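Local structure of uncharacterized protein (5M6Q) at residues Glu19-Ala24 and Thr184-Asn189; Tyr132-Gln135 and Ser140-Arg143; Thr147-Arg152 and Phe212-Phe217. The protein acts as a microbial transglutaminase, probably joining glutamine side chains of proteins to primary amines, such as the side-chain amine of lysine. One frame throughout, in Å; residues are numbered along the deposited sequence.

Contact 1 of 3, residues Glu19-Ala24 and Thr184-Asn189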
ATOM      1  N   GLU A  19       9.250   4.610 -18.748  1.00 27.92           N
ATOM      2  CA  GLU A  19       9.439   5.989 -19.209  1.00 31.25           C
ATOM      3  C   GLU A  19       8.109   6.723 -19.383  1.00 28.88           C
ATOM      4  O   GLU A  19       8.005   7.903 -19.067  1.00 30.46           O
ATOM      5  CB  GLU A  19      10.238   6.043 -20.529  1.00 38.43           C
ATOM      6  CG  GLU A  19      10.726   7.455 -20.892  1.00 55.44           C
ATOM      7  CD  GLU A  19      11.239   7.606 -22.339  1.00 71.80           C
ATOM      8  OE1 GLU A  19      11.213   6.618 -23.111  1.00 66.63           O
ATOM      9  OE2 GLU A  19      11.674   8.729 -22.701  1.00 64.83           O
ATOM     10  N   ASP A  20       7.087   6.042 -19.887  1.00 26.98           N
ATOM     11  CA  ASP A  20       5.805   6.715 -20.087  1.00 27.67           C
ATOM     12  C   ASP A  20       5.085   6.934 -18.753  1.00 24.39           C
ATOM     13  O   ASP A  20       4.416   7.939 -18.561  1.00 26.94           O
ATOM     14  CB  ASP A  20       4.916   5.926 -21.050  1.00 27.00           C
ATOM     15  CG  ASP A  20       5.453   5.923 -22.480  1.00 34.19           C
ATOM     16  OD1 ASP A  20       6.159   6.879 -22.881  1.00 37.75           O
ATOM     17  OD2 ASP A  20       5.161   4.962 -23.211  1.00 35.12           O
ATOM     18  N   TYR A  21       5.219   5.989 -17.833  1.00 22.93           N
ATOM     19  CA  TYR A  21       4.652   6.154 -16.502  1.00 24.92           C
ATOM     20  C   TYR A  21       5.294   7.337 -15.765  1.00 26.72           C
ATOM     21  O   TYR A  21       4.609   8.127 -15.112  1.00 26.17           O
ATOM     22  CB  TYR A  21       4.817   4.872 -15.681  1.00 22.78           C
ATOM     23  CG  TYR A  21       4.353   5.032 -14.263  1.00 25.35           C
ATOM     24  CD1 TYR A  21       3.003   5.180 -13.964  1.00 25.40           C
ATOM     25  CD2 TYR A  21       5.264   5.055 -13.220  1.00 27.31           C
ATOM     26  CE1 TYR A  21       2.576   5.336 -12.655  1.00 22.94           C
ATOM     27  CE2 TYR A  21       4.852   5.204 -11.923  1.00 23.64           C
ATOM     28  CZ  TYR A  21       3.516   5.345 -11.641  1.00 25.96           C
ATOM     29  OH  TYR A  21       3.132   5.511 -10.332  1.00 33.28           O
ATOM     30  N   VAL A  22       6.607   7.460 -15.881  1.00 25.61           N
ATOM     31  CA  VAL A  22       7.317   8.536 -15.194  1.00 28.74           C
ATOM     32  C   VAL A  22       6.832   9.892 -15.698  1.00 31.01           C
ATOM     33  O   VAL A  22       6.526  10.778 -14.899  1.00 32.18           O
ATOM     34  CB  VAL A  22       8.838   8.388 -15.352  1.00 28.49           C
ATOM     35  CG1 VAL A  22       9.547   9.621 -14.821  1.00 34.44           C
ATOM     36  CG2 VAL A  22       9.311   7.174 -14.592  1.00 25.96           C
ATOM     37  N   GLU A  23       6.716  10.042 -17.015  1.00 31.92           N
ATOM     38  CA  GLU A  23       6.199  11.281 -17.579  1.00 29.50           C
ATOM     39  C   GLU A  23       4.787  11.579 -17.092  1.00 34.72           C
ATOM     40  O   GLU A  23       4.487  12.709 -16.758  1.00 33.80           O
ATOM     41  CB  GLU A  23       6.222  11.240 -19.107  1.00 39.33           C
ATOM     42  CG  GLU A  23       7.596  11.532 -19.684  1.00 50.63           C
ATOM     43  CD  GLU A  23       7.664  11.367 -21.194  1.00 65.85           C
ATOM     44  OE1 GLU A  23       6.598  11.425 -21.856  1.00 64.66           O
ATOM     45  OE2 GLU A  23       8.793  11.174 -21.710  1.00 62.59           O
ATOM     46  N   ALA A  24       3.919  10.577 -17.047  1.00 30.73           N
ATOM     47  CA  ALA A  24       2.579  10.823 -16.533  1.00 33.08           C
ATOM     48  C   ALA A  24       2.659  11.219 -15.064  1.00 31.33           C
ATOM     49  O   ALA A  24       1.997  12.160 -14.632  1.00 31.86           O
ATOM     50  CB  ALA A  24       1.693   9.619 -16.722  1.00 24.47           C
ATOM     51  N   THR A 184      -8.222   2.360  -9.963  1.00 20.99           N
ATOM     52  CA  THR A 184      -7.324   1.332 -10.488  1.00 20.58           C
ATOM     53  C   THR A 184      -6.174   1.082  -9.528  1.00 21.83           C
ATOM     54  O   THR A 184      -5.936   1.857  -8.607  1.00 23.56           O
ATOM     55  CB  THR A 184      -6.737   1.700 -11.860  1.00 19.37           C
ATOM     56  OG1 THR A 184      -6.107   2.988 -11.793  1.00 26.04           O
ATOM     57  CG2 THR A 184      -7.838   1.737 -12.921  1.00 21.62           C
ATOM     58  N   TRP A 185      -5.462  -0.004  -9.785  1.00 20.06           N
ATOM     59  CA  TRP A 185      -4.419  -0.489  -8.921  1.00 18.47           C
ATOM     60  C   TRP A 185      -3.122  -0.555  -9.719  1.00 21.06           C
ATOM     61  O   TRP A 185      -3.058  -1.213 -10.754  1.00 25.39           O
ATOM     62  CB  TRP A 185      -4.821  -1.851  -8.346  1.00 20.08           C
ATOM     63  CG  TRP A 185      -5.980  -1.657  -7.430  1.00 21.59           C
ATOM     64  CD1 TRP A 185      -7.294  -1.518  -7.786  1.00 21.43           C
ATOM     65  CD2 TRP A 185      -5.926  -1.474  -6.004  1.00 20.38           C
ATOM     66  NE1 TRP A 185      -8.063  -1.293  -6.663  1.00 21.36           N
ATOM     67  CE2 TRP A 185      -7.249  -1.268  -5.559  1.00 20.82           C
ATOM     68  CE3 TRP A 185      -4.890  -1.484  -5.063  1.00 20.08           C
ATOM     69  CZ2 TRP A 185      -7.563  -1.071  -4.209  1.00 19.72           C
ATOM     70  CZ3 TRP A 185      -5.202  -1.300  -3.726  1.00 18.38           C
ATOM     71  CH2 TRP A 185      -6.529  -1.092  -3.309  1.00 20.77           C
ATOM     72  N   TRP A 186      -2.116   0.181  -9.253  1.00 21.10           N
ATOM     73  CA  TRP A 186      -0.861   0.318  -9.981  1.00 19.07           C
ATOM     74  C   TRP A 186       0.196  -0.605  -9.427  1.00 21.38           C
ATOM     75  O   TRP A 186       0.523  -0.553  -8.243  1.00 20.04           O
ATOM     76  CB  TRP A 186      -0.388   1.767  -9.925  1.00 20.01           C
ATOM     77  CG  TRP A 186      -1.295   2.670 -10.692  1.00 24.81           C
ATOM     78  CD1 TRP A 186      -2.506   3.146 -10.288  1.00 27.39           C
ATOM     79  CD2 TRP A 186      -1.081   3.181 -12.018  1.00 24.63           C
ATOM     80  NE1 TRP A 186      -3.056   3.937 -11.279  1.00 25.58           N
ATOM     81  CE2 TRP A 186      -2.201   3.974 -12.348  1.00 23.85           C
ATOM     82  CE3 TRP A 186      -0.057   3.035 -12.959  1.00 18.68           C
ATOM     83  CZ2 TRP A 186      -2.320   4.634 -13.574  1.00 22.43           C
ATOM     84  CZ3 TRP A 186      -0.175   3.697 -14.173  1.00 21.36           C
ATOM     85  CH2 TRP A 186      -1.293   4.486 -14.468  1.00 22.84           C
ATOM     86  N   HIS A 187       0.719  -1.470 -10.281  1.00 21.89           N
ATOM     87  CA  HIS A 187       1.740  -2.390  -9.843  1.00 18.89           C
ATOM     88  C   HIS A 187       2.734  -2.584 -10.978  1.00 19.63           C
ATOM     89  O   HIS A 187       2.816  -1.751 -11.872  1.00 20.81           O
ATOM     90  CB  HIS A 187       1.137  -3.731  -9.355  1.00 19.93           C
ATOM     91  CG  HIS A 187       0.186  -4.391 -10.310  1.00 18.14           C
ATOM     92  ND1 HIS A 187       0.252  -5.736 -10.602  1.00 24.70           N
ATOM     93  CD2 HIS A 187      -0.888  -3.917 -10.984  1.00 23.66           C
ATOM     94  CE1 HIS A 187      -0.716  -6.055 -11.439  1.00 26.29           C
ATOM     95  NE2 HIS A 187      -1.426  -4.972 -11.684  1.00 21.78           N
ATOM     96  N   ALA A 188       3.522  -3.644 -10.920  1.00 20.53           N
ATOM     97  CA  ALA A 188       4.563  -3.862 -11.926  1.00 24.50           C
ATOM     98  C   ALA A 188       4.942  -5.335 -11.927  1.00 21.04           C
ATOM     99  O   ALA A 188       4.495  -6.091 -11.060  1.00 26.88           O
ATOM    100  CB  ALA A 188       5.801  -2.965 -11.667  1.00 18.33           C
ATOM    101  N   ASN A 189       5.741  -5.755 -12.901  1.00 27.29           N
ATOM    102  CA  ASN A 189       6.077  -7.170 -13.001  1.00 25.32           C
ATOM    103  C   ASN A 189       7.248  -7.544 -12.092  1.00 27.01           C
ATOM    104  O   ASN A 189       7.159  -8.509 -11.342  1.00 26.29           O
ATOM    105  CB  ASN A 189       6.360  -7.574 -14.454  1.00 26.19           C
ATOM    106  CG  ASN A 189       7.438  -6.734 -15.122  1.00 27.08           C
ATOM    107  OD1 ASN A 189       7.862  -5.685 -14.623  1.00 26.22           O
ATOM    108  ND2 ASN A 189       7.882  -7.199 -16.278  1.00 28.58           N
TER

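Contact 2 of 3, residues Tyr132-Gln135 and Ser140-Arg143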
ATOM      1  N   TYR A 132       2.734 -14.627   0.536  1.00 26.99           N
ATOM      2  CA  TYR A 132       2.618 -16.042   0.851  1.00 27.34           C
ATOM      3  C   TYR A 132       2.568 -16.209   2.370  1.00 25.49           C
ATOM      4  O   TYR A 132       3.329 -15.578   3.099  1.00 23.86           O
ATOM      5  CB  TYR A 132       3.800 -16.802   0.239  1.00 22.85           C
ATOM      6  CG  TYR A 132       3.799 -18.306   0.412  1.00 28.33           C
ATOM      7  CD1 TYR A 132       2.707 -19.076   0.061  1.00 29.92           C
ATOM      8  CD2 TYR A 132       4.921 -18.950   0.902  1.00 31.68           C
ATOM      9  CE1 TYR A 132       2.735 -20.462   0.203  1.00 34.83           C
ATOM     10  CE2 TYR A 132       4.965 -20.319   1.040  1.00 32.83           C
ATOM     11  CZ  TYR A 132       3.881 -21.070   0.691  1.00 38.52           C
ATOM     12  OH  TYR A 132       3.956 -22.434   0.856  1.00 41.43           O
ATOM     13  N   SER A 133       1.663 -17.057   2.835  1.00 26.51           N
ATOM     14  CA  SER A 133       1.375 -17.185   4.260  1.00 30.53           C
ATOM     15  C   SER A 133       2.454 -17.929   5.019  1.00 29.59           C
ATOM     16  O   SER A 133       2.674 -17.665   6.195  1.00 28.60           O
ATOM     17  CB  SER A 133       0.041 -17.897   4.471  1.00 31.74           C
ATOM     18  OG  SER A 133       0.094 -19.195   3.930  1.00 31.55           O
ATOM     19  N   TRP A 134       3.132 -18.850   4.344  1.00 27.79           N
ATOM     20  CA  TRP A 134       4.092 -19.719   5.013  1.00 33.38           C
ATOM     21  C   TRP A 134       5.441 -19.021   5.190  1.00 30.74           C
ATOM     22  O   TRP A 134       6.408 -19.346   4.510  1.00 30.76           O
ATOM     23  CB  TRP A 134       4.261 -21.023   4.221  1.00 29.75           C
ATOM     24  CG  TRP A 134       4.355 -22.245   5.077  1.00 35.54           C
ATOM     25  CD1 TRP A 134       5.152 -22.414   6.172  1.00 36.78           C
ATOM     26  CD2 TRP A 134       3.644 -23.474   4.908  1.00 35.65           C
ATOM     27  NE1 TRP A 134       4.973 -23.664   6.701  1.00 35.22           N
ATOM     28  CE2 TRP A 134       4.054 -24.338   5.944  1.00 40.50           C
ATOM     29  CE3 TRP A 134       2.697 -23.926   3.988  1.00 39.97           C
ATOM     30  CZ2 TRP A 134       3.557 -25.636   6.081  1.00 42.30           C
ATOM     31  CZ3 TRP A 134       2.199 -25.216   4.127  1.00 43.94           C
ATOM     32  CH2 TRP A 134       2.632 -26.054   5.165  1.00 46.10           C
ATOM     33  N   GLN A 135       5.504 -18.074   6.119  1.00 29.29           N
ATOM     34  CA  GLN A 135       6.635 -17.155   6.199  1.00 26.43           C
ATOM     35  C   GLN A 135       7.834 -17.766   6.907  1.00 32.35           C
ATOM     36  O   GLN A 135       8.949 -17.239   6.842  1.00 33.05           O
ATOM     37  CB  GLN A 135       6.201 -15.860   6.897  1.00 26.66           C
ATOM     38  CG  GLN A 135       5.451 -14.905   5.964  1.00 27.40           C
ATOM     39  CD  GLN A 135       6.292 -14.495   4.770  1.00 27.53           C
ATOM     40  OE1 GLN A 135       7.311 -13.813   4.917  1.00 28.96           O
ATOM     41  NE2 GLN A 135       5.878 -14.916   3.583  1.00 25.33           N
ATOM     42  N   SER A 140       3.859 -25.109  11.094  1.00 29.60           N
ATOM     43  CA  SER A 140       2.915 -26.098  10.625  1.00 34.08           C
ATOM     44  C   SER A 140       1.993 -25.441   9.610  1.00 34.92           C
ATOM     45  O   SER A 140       1.918 -24.205   9.526  1.00 35.76           O
ATOM     46  CB  SER A 140       2.094 -26.655  11.779  1.00 34.77           C
ATOM     47  OG  SER A 140       1.274 -25.624  12.314  1.00 33.22           O
ATOM     48  N   GLU A 141       1.278 -26.255   8.848  1.00 36.48           N
ATOM     49  CA  GLU A 141       0.299 -25.724   7.903  1.00 40.19           C
ATOM     50  C   GLU A 141      -0.816 -24.966   8.628  1.00 35.79           C
ATOM     51  O   GLU A 141      -1.325 -23.958   8.125  1.00 32.54           O
ATOM     52  CB  GLU A 141      -0.296 -26.849   7.056  1.00 38.81           C
ATOM     53  CG  GLU A 141      -1.286 -26.373   6.011  1.00 46.50           C
ATOM     54  CD  GLU A 141      -1.947 -27.522   5.288  1.00 59.89           C
ATOM     55  OE1 GLU A 141      -2.324 -28.503   5.968  1.00 63.71           O
ATOM     56  OE2 GLU A 141      -2.078 -27.451   4.044  1.00 58.02           O
ATOM     57  N   GLU A 142      -1.196 -25.441   9.810  1.00 32.48           N
ATOM     58  CA  GLU A 142      -2.255 -24.768  10.553  1.00 37.49           C
ATOM     59  C   GLU A 142      -1.789 -23.369  10.976  1.00 32.02           C
ATOM     60  O   GLU A 142      -2.551 -22.408  10.905  1.00 32.10           O
ATOM     61  CB  GLU A 142      -2.689 -25.584  11.776  1.00 38.83           C
ATOM     62  CG  GLU A 142      -3.837 -24.936  12.572  1.00 47.74           C
ATOM     63  CD  GLU A 142      -4.176 -25.686  13.861  1.00 67.48           C
ATOM     64  OE1 GLU A 142      -3.471 -26.671  14.186  1.00 65.46           O
ATOM     65  OE2 GLU A 142      -5.150 -25.291  14.551  1.00 67.44           O
ATOM     66  N   ARG A 143      -0.533 -23.245  11.393  1.00 30.94           N
ATOM     67  CA  ARG A 143      -0.014 -21.931  11.752  1.00 33.18           C
ATOM     68  C   ARG A 143       0.069 -21.012  10.530  1.00 31.85           C
ATOM     69  O   ARG A 143      -0.349 -19.850  10.596  1.00 25.83           O
ATOM     70  CB  ARG A 143       1.362 -22.020  12.408  1.00 27.39           C
ATOM     71  CG  ARG A 143       1.909 -20.646  12.772  1.00 27.71           C
ATOM     72  CD  ARG A 143       3.103 -20.695  13.724  1.00 30.44           C
ATOM     73  NE  ARG A 143       3.472 -19.342  14.146  1.00 29.94           N
ATOM     74  CZ  ARG A 143       4.619 -19.015  14.739  1.00 34.38           C
ATOM     75  NH1 ARG A 143       5.534 -19.941  14.988  1.00 34.89           N
ATOM     76  NH2 ARG A 143       4.857 -17.754  15.077  1.00 32.61           N
TER

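Contact 3 of 3, residues Thr147-Arg152 and Phe212-Phe217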
ATOM      1  N   THR A 147      -2.223 -17.515  10.668  1.00 27.75           N
ATOM      2  CA  THR A 147      -1.455 -16.384  11.191  1.00 26.75           C
ATOM      3  C   THR A 147      -1.956 -15.056  10.626  1.00 23.17           C
ATOM      4  O   THR A 147      -2.005 -14.060  11.339  1.00 26.91           O
ATOM      5  CB  THR A 147       0.066 -16.539  10.901  1.00 29.09           C
ATOM      6  OG1 THR A 147       0.598 -17.618  11.686  1.00 29.87           O
ATOM      7  CG2 THR A 147       0.830 -15.271  11.244  1.00 27.87           C
ATOM      8  N   TYR A 148      -2.360 -15.029   9.363  1.00 24.23           N
ATOM      9  CA  TYR A 148      -2.721 -13.746   8.765  1.00 27.88           C
ATOM     10  C   TYR A 148      -4.227 -13.603   8.604  1.00 26.30           C
ATOM     11  O   TYR A 148      -4.701 -12.845   7.767  1.00 23.67           O
ATOM     12  CB  TYR A 148      -1.991 -13.563   7.430  1.00 19.91           C
ATOM     13  CG  TYR A 148      -0.503 -13.617   7.634  1.00 23.50           C
ATOM     14  CD1 TYR A 148       0.158 -12.585   8.297  1.00 19.79           C
ATOM     15  CD2 TYR A 148       0.236 -14.722   7.224  1.00 23.46           C
ATOM     16  CE1 TYR A 148       1.508 -12.635   8.507  1.00 21.41           C
ATOM     17  CE2 TYR A 148       1.593 -14.785   7.437  1.00 22.16           C
ATOM     18  CZ  TYR A 148       2.223 -13.742   8.085  1.00 28.47           C
ATOM     19  OH  TYR A 148       3.579 -13.807   8.320  1.00 25.54           O
ATOM     20  N   ARG A 149      -4.986 -14.306   9.437  1.00 29.38           N
ATOM     21  CA  ARG A 149      -6.434 -14.148   9.399  1.00 27.87           C
ATOM     22  C   ARG A 149      -6.831 -12.806  10.010  1.00 30.73           C
ATOM     23  O   ARG A 149      -6.294 -12.399  11.044  1.00 26.73           O
ATOM     24  CB  ARG A 149      -7.135 -15.299  10.121  1.00 27.49           C
ATOM     25  CG  ARG A 149      -6.880 -16.680   9.475  1.00 36.60           C
ATOM     26  CD  ARG A 149      -7.866 -17.075   8.334  1.00 38.97           C
ATOM     27  NE  ARG A 149      -7.914 -16.140   7.201  1.00 33.17           N
ATOM     28  CZ  ARG A 149      -6.931 -15.967   6.322  1.00 33.55           C
ATOM     29  NH1 ARG A 149      -5.802 -16.657   6.440  1.00 33.25           N
ATOM     30  NH2 ARG A 149      -7.066 -15.091   5.331  1.00 32.75           N
ATOM     31  N   PRO A 150      -7.770 -12.107   9.359  1.00 23.27           N
ATOM     32  CA  PRO A 150      -8.217 -10.813   9.881  1.00 26.47           C
ATOM     33  C   PRO A 150      -8.955 -10.975  11.200  1.00 24.09           C
ATOM     34  O   PRO A 150      -9.675 -11.945  11.404  1.00 26.89           O
ATOM     35  CB  PRO A 150      -9.147 -10.277   8.784  1.00 24.67           C
ATOM     36  CG  PRO A 150      -8.867 -11.147   7.553  1.00 26.98           C
ATOM     37  CD  PRO A 150      -8.485 -12.487   8.127  1.00 28.36           C
ATOM     38  N   ASP A 151      -8.711 -10.049  12.112  1.00 24.48           N
ATOM     39  CA  ASP A 151      -9.470  -9.951  13.344  1.00 26.46           C
ATOM     40  C   ASP A 151     -10.967  -9.974  13.012  1.00 32.80           C
ATOM     41  O   ASP A 151     -11.442  -9.154  12.222  1.00 28.30           O
ATOM     42  CB  ASP A 151      -9.092  -8.665  14.082  1.00 24.20           C
ATOM     43  CG  ASP A 151      -9.675  -8.593  15.476  1.00 28.59           C
ATOM     44  OD1 ASP A 151     -10.902  -8.386  15.605  1.00 27.94           O
ATOM     45  OD2 ASP A 151      -8.893  -8.716  16.440  1.00 30.03           O
ATOM     46  N   ARG A 152     -11.704 -10.913  13.601  1.00 29.12           N
ATOM     47  CA  ARG A 152     -13.142 -11.031  13.349  1.00 34.04           C
ATOM     48  C   ARG A 152     -13.913  -9.757  13.677  1.00 34.83           C
ATOM     49  O   ARG A 152     -15.039  -9.581  13.219  1.00 37.92           O
ATOM     50  CB  ARG A 152     -13.747 -12.186  14.156  1.00 36.28           C
ATOM     51  CG  ARG A 152     -13.364 -13.577  13.692  1.00 39.90           C
ATOM     52  CD  ARG A 152     -13.921 -14.648  14.642  1.00 45.41           C
ATOM     53  NE  ARG A 152     -12.931 -15.048  15.647  1.00 53.83           N
ATOM     54  CZ  ARG A 152     -13.047 -14.856  16.960  1.00 48.30           C
ATOM     55  NH1 ARG A 152     -14.132 -14.287  17.474  1.00 40.31           N
ATOM     56  NH2 ARG A 152     -12.071 -15.252  17.762  1.00 47.46           N
ATOM     57  N   PHE A 212       0.787 -16.525  -4.475  1.00 22.74           N
ATOM     58  CA  PHE A 212       0.247 -15.867  -3.287  1.00 23.93           C
ATOM     59  C   PHE A 212      -1.006 -16.528  -2.720  1.00 26.38           C
ATOM     60  O   PHE A 212      -1.866 -16.943  -3.476  1.00 25.40           O
ATOM     61  CB  PHE A 212      -0.112 -14.419  -3.617  1.00 23.20           C
ATOM     62  CG  PHE A 212       0.938 -13.688  -4.387  1.00 23.31           C
ATOM     63  CD1 PHE A 212       2.241 -13.597  -3.894  1.00 21.88           C
ATOM     64  CD2 PHE A 212       0.618 -13.063  -5.589  1.00 22.38           C
ATOM     65  CE1 PHE A 212       3.215 -12.927  -4.604  1.00 25.97           C
ATOM     66  CE2 PHE A 212       1.579 -12.369  -6.306  1.00 27.75           C
ATOM     67  CZ  PHE A 212       2.885 -12.301  -5.819  1.00 23.46           C
ATOM     68  N   ASP A 213      -1.151 -16.576  -1.397  1.00 28.39           N
ATOM     69  CA  ASP A 213      -2.431 -17.034  -0.852  1.00 30.55           C
ATOM     70  C   ASP A 213      -3.036 -16.047   0.154  1.00 24.56           C
ATOM     71  O   ASP A 213      -4.064 -16.322   0.775  1.00 28.08           O
ATOM     72  CB  ASP A 213      -2.295 -18.433  -0.228  1.00 28.97           C
ATOM     73  CG  ASP A 213      -1.301 -18.492   0.921  1.00 30.18           C
ATOM     74  OD1 ASP A 213      -0.482 -17.561   1.095  1.00 26.86           O
ATOM     75  OD2 ASP A 213      -1.335 -19.501   1.662  1.00 35.39           O
ATOM     76  N   GLU A 214      -2.411 -14.889   0.270  1.00 20.54           N
ATOM     77  CA  GLU A 214      -2.870 -13.822   1.154  1.00 23.96           C
ATOM     78  C   GLU A 214      -2.888 -12.486   0.430  1.00 25.24           C
ATOM     79  O   GLU A 214      -2.038 -12.216  -0.411  1.00 20.35           O
ATOM     80  CB  GLU A 214      -1.966 -13.692   2.396  1.00 22.86           C
ATOM     81  CG  GLU A 214      -1.921 -14.919   3.295  1.00 23.52           C
ATOM     82  CD  GLU A 214      -3.249 -15.229   4.002  1.00 31.96           C
ATOM     83  OE1 GLU A 214      -4.163 -14.355   4.057  1.00 27.25           O
ATOM     84  OE2 GLU A 214      -3.372 -16.371   4.512  1.00 35.64           O
ATOM     85  N   GLN A 215      -3.862 -11.657   0.780  1.00 22.14           N
ATOM     86  CA  GLN A 215      -3.940 -10.298   0.284  1.00 24.12           C
ATOM     87  C   GLN A 215      -4.461  -9.417   1.402  1.00 22.33           C
ATOM     88  O   GLN A 215      -5.430  -9.772   2.069  1.00 24.78           O
ATOM     89  CB  GLN A 215      -4.847 -10.208  -0.948  1.00 20.91           C
ATOM     90  CG  GLN A 215      -4.950  -8.793  -1.509  1.00 22.00           C
ATOM     91  CD  GLN A 215      -5.584  -8.763  -2.891  1.00 25.39           C
ATOM     92  OE1 GLN A 215      -5.845  -9.804  -3.479  1.00 27.51           O
ATOM     93  NE2 GLN A 215      -5.827  -7.569  -3.415  1.00 21.25           N
ATOM     94  N   VAL A 216      -3.797  -8.285   1.619  1.00 19.62           N
ATOM     95  CA  VAL A 216      -4.227  -7.295   2.601  1.00 22.27           C
ATOM     96  C   VAL A 216      -4.377  -5.930   1.944  1.00 23.62           C
ATOM     97  O   VAL A 216      -3.802  -5.662   0.901  1.00 20.14           O
ATOM     98  CB  VAL A 216      -3.237  -7.185   3.794  1.00 22.78           C
ATOM     99  CG1 VAL A 216      -3.176  -8.493   4.579  1.00 19.16           C
ATOM    100  CG2 VAL A 216      -1.859  -6.781   3.306  1.00 19.22           C
ATOM    101  N   PHE A 217      -5.158  -5.068   2.584  1.00 20.53           N
ATOM    102  CA  PHE A 217      -5.308  -3.703   2.154  1.00 22.76           C
ATOM    103  C   PHE A 217      -4.788  -2.836   3.285  1.00 20.55           C
ATOM    104  O   PHE A 217      -5.253  -2.928   4.422  1.00 23.35           O
ATOM    105  CB  PHE A 217      -6.767  -3.402   1.817  1.00 22.92           C
ATOM    106  CG  PHE A 217      -7.284  -4.223   0.680  1.00 23.95           C
ATOM    107  CD1 PHE A 217      -7.182  -3.758  -0.622  1.00 23.25           C
ATOM    108  CD2 PHE A 217      -7.808  -5.480   0.903  1.00 25.26           C
ATOM    109  CE1 PHE A 217      -7.634  -4.521  -1.668  1.00 21.83           C
ATOM    110  CE2 PHE A 217      -8.260  -6.246  -0.143  1.00 26.78           C
ATOM    111  CZ  PHE A 217      -8.171  -5.769  -1.424  1.00 20.15           C
TER
HETATM  112  O   HOH W   1      -4.575 -11.972   5.209  1.00 24.76           O
HETATM  113  O   HOH W   2      -2.489 -17.058   7.393  1.00 26.75           O

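Contact 1 of 3, residues Glu19-Ala24 and Thr184-Asn189
Tyr21 and Trp186 make this contact by themselves, one aromatic ring coming from a helix and the other from a strand. Two neighbouring carbons of each ring do the touching: Tyr21 CE1 lies 3.5 Å from Trp186 CE3, and Tyr21 CD1 comes equally near Trp186 CZ3. The rings meet obliquely, their planes inclined at 37° and the centre of the tyrosine ring 5.3 Å from that of the indole six-membered ring, so the pair is neither a stack nor a T-shaped encounter. With CG anti to its backbone N (chi1 175°), the tyrosine reaches far enough to bridge backbones whose nearest CA atoms, those of Tyr21 and Trp186, are 10.3 Å apart. This is an example of a helix laid on a beta sheet: helix 18-28 packs against one face of the antiparallel sheet near strands 184-188 and 196-200, and Trp186 rises from strand 184-188, while its strand neighbours Trp185 and His187 project from the other face. The inner side of the helix is closely packed: Val197 of strand 196-200 touches both rings, as does Val48 of helix 47-53, and Leu41 of helix 35-41 adds to the cover over Tyr21. The one polar atom of the indole, NE1, is satisfied within this buried setting by Asp179 OD2. The outer side of the same helix has a different character. Glu19 and Glu23 stand in solvent, and Glu19 and Asp20 turn their carboxylates to Arg17 in salt bridges well removed from the rings.

Contact 2 of 3, residues Tyr132-Gln135 and Ser140-Arg143
Trp134 brings the benzene end of its indole to the start of helix 141-146, where it meets Glu141 and the Ser140 backbone. The segment leading to it begins with Tyr132, whose ring has Trp134 N 3.9 Å above its centre and whose hydroxyl binds a sulfonate oxygen of a MES molecule, probably from the crystallisation liquor. Ser133 then leads into an inverse gamma turn centred on Trp134, closed by a weak bond from Gln135 N to Ser133 O. From this turn the indole reaches the helix: Trp134 CH2 lies 3.6 Å from Glu141 CB, and Trp134 CZ2 is just as close to Glu141 N. Glu141 passes the ring obliquely with its aliphatic part, CG anti to the backbone N (chi1 -178°) and the chain extended beyond it. Meanwhile Trp134 NE1 bonds to Trp139 O, which probably limits how the indole can turn. With a serine here, the first helical turn would probably lose its apolar cover and Trp139 O its donor. Gln135 folds back, its NE2 donating to Tyr132 O at 2.7 Å and also binding Arg165 O. Across the contact, Ser140 is the N-cap, its OG accepting from Arg143 N at 3.1 Å. The whole forms a surface connection in which the chain leaves strand 122-131, turns at Trp134, and returns beside the indole as helix 141-146, whose Ala144 also touches the tryptophan.

Contact 3 of 3, residues Thr147-Arg152 and Phe212-Phe217
Arg149 and Glu214 form an end-on, two-pronged salt bridge. Arg149 NH1 donates to Glu214 OE2 over 3.1 Å in an almost straight bond (174°), and Arg149 NH2 reaches Glu214 OE1 at 3.3 Å. Both oxygens offer their syn lone pairs, and the guanidinium and carboxylate planes are only 27° apart; OE2 lies in the guanidinium plane, whereas OE1 is somewhat tilted from it. The backbone of Arg149 starts its side chain away from the strand, but bends at chi2 and chi3 curl the guanidinium back to the acid. NH1 has a second acceptor in His145 O.

Two waters extend the network to the backbone of Tyr148. One lies 2.7 Å from both Tyr148 O and Glu214 OE1, while the other accepts from Tyr148 N at 2.8 Å and donates to Glu214 OE2. Farther out, Tyr148 CB packs against the carboxylate carbon Glu214 CD at 4.0 Å, and the tyrosine ring runs on to meet Phe131 edge-to-face, with Thr147 CG2 over one of its own faces and its hydroxyl bonded to Thr161.

Glu214 begins strand 214-223 at a classic beta bulge, where it and Asp213 both face Phe131 of strand 122-131. Each oxygen of this buried carboxylate thus takes a bond from one arginine nitrogen and has a water close by, the one at OE2 donating to it; such surroundings would favour the ionised acid and tie the otherwise irregular 147-152 loop to the sheet through charge rather than through backbone pairing.

In the fold
Contacts 1 and 3 use two strands of one antiparallel sheet, 184-188 and 214-223, while contact 2 lies in the loop and helix after strand 122-131. Contacts 1 and 3 sit on opposite sides of the chain's centre, 26 Å between centres, and meet where Trp185 CH2 lies 3.8 Å from Phe217 CD1. Contacts 2 and 3 are neighbours, 12 Å between centres, joined by a probable hydrogen bond from Ser133 OG to Asp213 OD2. Contacts 1 and 2, centres 32 Å apart, do not touch. Along the chain both segments of contact 2 fall between those of contact 1, contact 2 closes before contact 3 opens, and contacts 1 and 3 alternate. Helix 18-28 and strand 214-223 thus join one sheet-centred unit.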